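Local coordinates for protein flavodoxin-like domain (Synechococcus elongatus PCC 6301, PDB 3HLY) that probably binds a flavin mononucleotide and carries electrons as part of a larger flavoprotein, at residues Gly12-Leu17 / Phe88-Gly93; Ser18-Arg23 / Gln129-Ser134. All coordinates share one frame; numbering follows the deposited sequence.

Contact 1. Residues Gly12-Leu17 / Phe88-Gly93; sequences GYSDRL and FDSYGG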
# COMPACT_ATOMS: atom_id res chain seq x y z
N GLY A 12 -13.96 -3.12 -2.06
CA GLY A 12 -13.59 -4.50 -1.82
C GLY A 12 -13.29 -4.72 -0.34
O GLY A 12 -14.10 -4.34 0.52
N TYR A 13 -12.14 -5.31 -0.04
CA TYR A 13 -11.75 -5.55 1.35
C TYR A 13 -10.56 -4.67 1.74
O TYR A 13 -9.80 -5.02 2.64
CB TYR A 13 -11.40 -7.02 1.54
CG TYR A 13 -12.61 -7.92 1.52
CD1 TYR A 13 -13.20 -8.35 2.72
CD2 TYR A 13 -13.18 -8.33 0.32
CE1 TYR A 13 -14.33 -9.17 2.70
CE2 TYR A 13 -14.31 -9.14 0.30
CZ TYR A 13 -14.88 -9.56 1.49
OH TYR A 13 -15.99 -10.36 1.46
N SER A 14 -10.41 -3.54 1.06
CA SER A 14 -9.31 -2.62 1.32
C SER A 14 -9.17 -2.21 2.79
O SER A 14 -8.08 -2.28 3.35
CB SER A 14 -9.44 -1.36 0.46
OG SER A 14 -9.10 -1.63 -0.88
N ASP A 15 -10.27 -1.77 3.41
CA ASP A 15 -10.21 -1.36 4.82
C ASP A 15 -9.58 -2.47 5.68
O ASP A 15 -8.64 -2.24 6.45
CB ASP A 15 -11.61 -1.10 5.39
CG ASP A 15 -12.30 0.09 4.75
OD1 ASP A 15 -11.77 1.22 4.84
OD2 ASP A 15 -13.38 -0.12 4.16
N ARG A 16 -10.12 -3.67 5.51
CA ARG A 16 -9.73 -4.84 6.27
C ARG A 16 -8.35 -5.42 5.97
O ARG A 16 -7.65 -5.85 6.88
CB ARG A 16 -10.80 -5.91 6.06
CG ARG A 16 -11.07 -6.76 7.26
CD ARG A 16 -12.49 -7.27 7.20
NE ARG A 16 -13.48 -6.20 7.25
CZ ARG A 16 -14.79 -6.39 7.18
NH1 ARG A 16 -15.27 -7.62 7.04
NH2 ARG A 16 -15.62 -5.36 7.26
N LEU A 17 -7.97 -5.46 4.71
CA LEU A 17 -6.65 -5.97 4.38
C LEU A 17 -5.63 -4.92 4.83
O LEU A 17 -4.62 -5.23 5.45
CB LEU A 17 -6.53 -6.19 2.88
CG LEU A 17 -7.54 -7.18 2.29
CD1 LEU A 17 -7.77 -6.87 0.82
CD2 LEU A 17 -7.03 -8.57 2.49
N PHE A 88 -1.05 -5.12 -2.35
CA PHE A 88 -2.06 -6.10 -1.96
C PHE A 88 -3.30 -5.93 -2.82
O PHE A 88 -3.74 -4.81 -3.08
CB PHE A 88 -2.41 -5.99 -0.46
CG PHE A 88 -3.23 -4.79 -0.08
CD1 PHE A 88 -4.61 -4.80 -0.19
CD2 PHE A 88 -2.62 -3.66 0.48
CE1 PHE A 88 -5.38 -3.72 0.26
CE2 PHE A 88 -3.38 -2.57 0.93
CZ PHE A 88 -4.76 -2.60 0.83
N ASP A 89 -3.84 -7.04 -3.29
CA ASP A 89 -5.04 -6.99 -4.12
C ASP A 89 -6.23 -6.69 -3.21
O ASP A 89 -6.46 -7.40 -2.23
CB ASP A 89 -5.23 -8.32 -4.83
CG ASP A 89 -6.31 -8.27 -5.89
OD1 ASP A 89 -6.28 -9.13 -6.80
OD2 ASP A 89 -7.18 -7.37 -5.81
N SER A 90 -6.96 -5.63 -3.53
CA SER A 90 -8.11 -5.23 -2.73
C SER A 90 -9.37 -6.07 -2.97
O SER A 90 -10.32 -6.02 -2.17
CB SER A 90 -8.43 -3.76 -2.99
OG SER A 90 -8.68 -3.53 -4.36
N TYR A 91 -9.36 -6.86 -4.04
CA TYR A 91 -10.49 -7.71 -4.42
C TYR A 91 -11.74 -6.86 -4.64
O TYR A 91 -12.81 -7.16 -4.11
CB TYR A 91 -10.77 -8.77 -3.35
CG TYR A 91 -11.63 -9.92 -3.82
CD1 TYR A 91 -11.34 -10.60 -5.01
CD2 TYR A 91 -12.71 -10.37 -3.06
CE1 TYR A 91 -12.11 -11.69 -5.43
CE2 TYR A 91 -13.49 -11.46 -3.47
CZ TYR A 91 -13.18 -12.12 -4.65
OH TYR A 91 -13.95 -13.19 -5.06
N GLY A 92 -11.59 -5.80 -5.42
CA GLY A 92 -12.70 -4.91 -5.70
C GLY A 92 -13.52 -5.32 -6.90
O GLY A 92 -13.85 -6.50 -7.07
N GLY A 93 -13.86 -4.35 -7.75
CA GLY A 93 -14.66 -4.65 -8.92
C GLY A 93 -13.81 -4.84 -10.16
O GLY A 93 -13.42 -5.96 -10.50
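Leu17 and Phe88 form the tight, buried part of this contact. CB of Leu17 lies 3.8 Å from CE1 of Phe88, and the leucine reaches the ring obliquely. The leucine's CD1 branch runs on over the backbone of the other segment and comes to 3.4 Å from Asp89 O. Phe88 has chi1 72°, which places its CG between the backbone N and the carbonyl carbon and sets the ring against the first turns of helix 14-27. There the ring also meets Ser18. An alanine in place of Phe88 would probably leave a gap beside Leu17 and take away a contact of the strand end with Ser18. Next along, the CB of Ser90 presses on Ser14 OG at 3.1 Å. The two hydroxyls do not pair with each other: each is hydrogen-bonded elsewhere, Ser14 OG to Tyr11 O and Ser90 OG to Thr59 O.

The looser side lies around Gly12, Tyr13 and Tyr91. The two tyrosines point the same way, side by side. CE2 of Tyr13 comes nearest, 3.9 Å from CD2 of Tyr91, and Tyr13 meets the Tyr91 ring at its edge. Both remain partly exposed. Gly12 has a positive phi of 57°, and a CB on it would clash with Ser90 O and Tyr91 O. Asp89 OD2 accepts from Tyr91 N at 2.9 Å, an Asx turn that shapes the loop after the strand.

Loops following the strands at this end of the sheet commonly surround the flavin in flavodoxins, so this contact probably borders the cofactor site. One nearly straight hydrogen bond joins its segments directly, from Tyr13 N at the N-cap position to Ser90 O, at 2.9 Å. It works through backbone atoms, whereas the buried part rests mainly on the Leu17-Phe88 packing.

Contact 2. Residues Ser18-Arg23 / Gln129-Ser134; sequences SQAIGR and QQCEES
Ala20 and Cys131 meet CB to CB at 3.5 Å, where two helices come close. The small alanine probably helps the backbones to approach. Ile21 joins on the buried side. Its CG1 stands anti to the carbonyl carbon (chi1 -67°), and this branch lies 3.6 Å from Cys131 CB. The cysteine's SG sits farther from Ile21 CG1, at 4.1 Å, so the CB carries the closer touch. Ile117, in a nearby loop, touches both Ile21 and Cys131.

The axes of the two helical segments approach to 6.6 Å and cross at -41°. In the flavodoxin-like fold, helices flank a central parallel sheet. Here helix 14-27 and the C-terminal helix 125-144 pack as neighbours. The close approach brings backbone atoms together as CA-H...O contacts. Glu132 CA lies 3.3 Å from Ala20 O, and Ile21 CA lies 3.4 Å from Cys131 O.

Glu132 takes the outer side. Its CG is anti to the backbone N (chi1 -175°), and the chain runs on extended, with its carboxylate beside Arg23. Its OE2 stays 4.4 Å from Arg23 NE, well out of the guanidinium plane. The opposite charges may attract, but no N-H points at the oxygen.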
# COMPACT_ATOMS: atom_id res chain seq x y z
N SER A 18 -5.93 -3.65 4.54
CA SER A 18 -5.02 -2.57 4.92
C SER A 18 -4.85 -2.47 6.44
O SER A 18 -3.75 -2.19 6.92
CB SER A 18 -5.48 -1.24 4.30
OG SER A 18 -6.67 -0.73 4.90
N GLN A 19 -5.91 -2.72 7.20
CA GLN A 19 -5.84 -2.66 8.66
C GLN A 19 -4.99 -3.81 9.22
O GLN A 19 -4.24 -3.64 10.18
CB GLN A 19 -7.24 -2.75 9.28
CG GLN A 19 -7.96 -1.43 9.38
CD GLN A 19 -9.42 -1.60 9.75
OE1 GLN A 19 -9.82 -2.63 10.32
NE2 GLN A 19 -10.23 -0.60 9.43
N ALA A 20 -5.13 -4.99 8.62
CA ALA A 20 -4.38 -6.17 9.01
C ALA A 20 -2.88 -5.92 8.77
O ALA A 20 -2.05 -6.26 9.61
CB ALA A 20 -4.85 -7.37 8.19
N ILE A 21 -2.53 -5.34 7.63
CA ILE A 21 -1.12 -5.04 7.35
C ILE A 21 -0.66 -3.98 8.35
O ILE A 21 0.45 -4.06 8.89
CB ILE A 21 -0.93 -4.49 5.92
CG1 ILE A 21 -1.24 -5.57 4.89
CG2 ILE A 21 0.52 -4.04 5.68
CD1 ILE A 21 -1.51 -4.99 3.46
N GLY A 22 -1.53 -2.99 8.59
CA GLY A 22 -1.20 -1.92 9.53
C GLY A 22 -0.94 -2.46 10.94
O GLY A 22 -0.03 -2.02 11.63
N ARG A 23 -1.75 -3.43 11.36
CA ARG A 23 -1.58 -4.03 12.70
C ARG A 23 -0.20 -4.69 12.81
O ARG A 23 0.49 -4.56 13.83
CB ARG A 23 -2.66 -5.10 12.93
CG ARG A 23 -3.61 -4.82 14.06
CD ARG A 23 -4.73 -5.87 14.09
NE ARG A 23 -5.30 -6.04 12.75
CZ ARG A 23 -6.42 -6.69 12.48
NH1 ARG A 23 -7.13 -7.25 13.46
NH2 ARG A 23 -6.83 -6.80 11.23
N GLN A 129 -3.98 -13.18 8.13
CA GLN A 129 -2.78 -13.51 8.90
C GLN A 129 -1.56 -13.18 8.05
O GLN A 129 -0.56 -12.71 8.57
CB GLN A 129 -2.74 -15.00 9.26
CG GLN A 129 -1.52 -15.41 10.08
CD GLN A 129 -1.43 -14.68 11.42
OE1 GLN A 129 -2.30 -14.84 12.28
NE2 GLN A 129 -0.38 -13.88 11.59
N GLN A 130 -1.66 -13.42 6.75
CA GLN A 130 -0.58 -13.13 5.82
C GLN A 130 -0.35 -11.61 5.71
O GLN A 130 0.79 -11.15 5.60
CB GLN A 130 -0.88 -13.74 4.46
CG GLN A 130 0.24 -13.56 3.44
CD GLN A 130 -0.12 -14.12 2.09
OE1 GLN A 130 -1.24 -14.62 1.89
NE2 GLN A 130 0.81 -14.03 1.14
N CYS A 131 -1.43 -10.84 5.70
CA CYS A 131 -1.31 -9.37 5.69
C CYS A 131 -0.58 -8.91 6.97
O CYS A 131 0.31 -8.05 6.92
CB CYS A 131 -2.69 -8.73 5.73
SG CYS A 131 -3.60 -8.80 4.20
N GLU A 132 -0.99 -9.46 8.11
CA GLU A 132 -0.38 -9.08 9.38
C GLU A 132 1.09 -9.48 9.39
O GLU A 132 1.94 -8.72 9.84
CB GLU A 132 -1.09 -9.74 10.56
CG GLU A 132 -0.57 -9.29 11.91
CD GLU A 132 -1.39 -9.86 13.05
OE1 GLU A 132 -0.84 -10.68 13.83
OE2 GLU A 132 -2.58 -9.49 13.17
N GLU A 133 1.38 -10.68 8.89
CA GLU A 133 2.76 -11.14 8.85
C GLU A 133 3.59 -10.30 7.89
O GLU A 133 4.76 -10.06 8.14
CB GLU A 133 2.84 -12.61 8.43
CG GLU A 133 4.24 -13.17 8.59
CD GLU A 133 4.67 -13.23 10.06
OE1 GLU A 133 5.88 -13.10 10.34
OE2 GLU A 133 3.79 -13.41 10.93
N SER A 134 2.98 -9.86 6.79
CA SER A 134 3.69 -9.03 5.82
C SER A 134 4.06 -7.70 6.46
O SER A 134 5.15 -7.17 6.22
CB SER A 134 2.82 -8.76 4.58
OG SER A 134 2.48 -9.96 3.92

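How the contacts relate
From the N terminus, the chain leaves strand 3-7. The loop before helix 14-27 and the helix's first turn give the first segment of contact 1, its next turns that of contact 2. Contact 1 closes a loop of 70 residues when the chain returns at strand 84-88. Contact 2 closes a longer one, of 105 residues, when helix 125-144 arrives. The two loops cross, since their segments alternate along the chain. Contact 1 ties the start of helix 14-27 to the end of strand 84-88 and the loop after it; contact 2 ties the helix to the last one. Their centres are about 12 Å apart, and they touch: Phe88 CD2 lies 3.5 Å from Ile21 CD1.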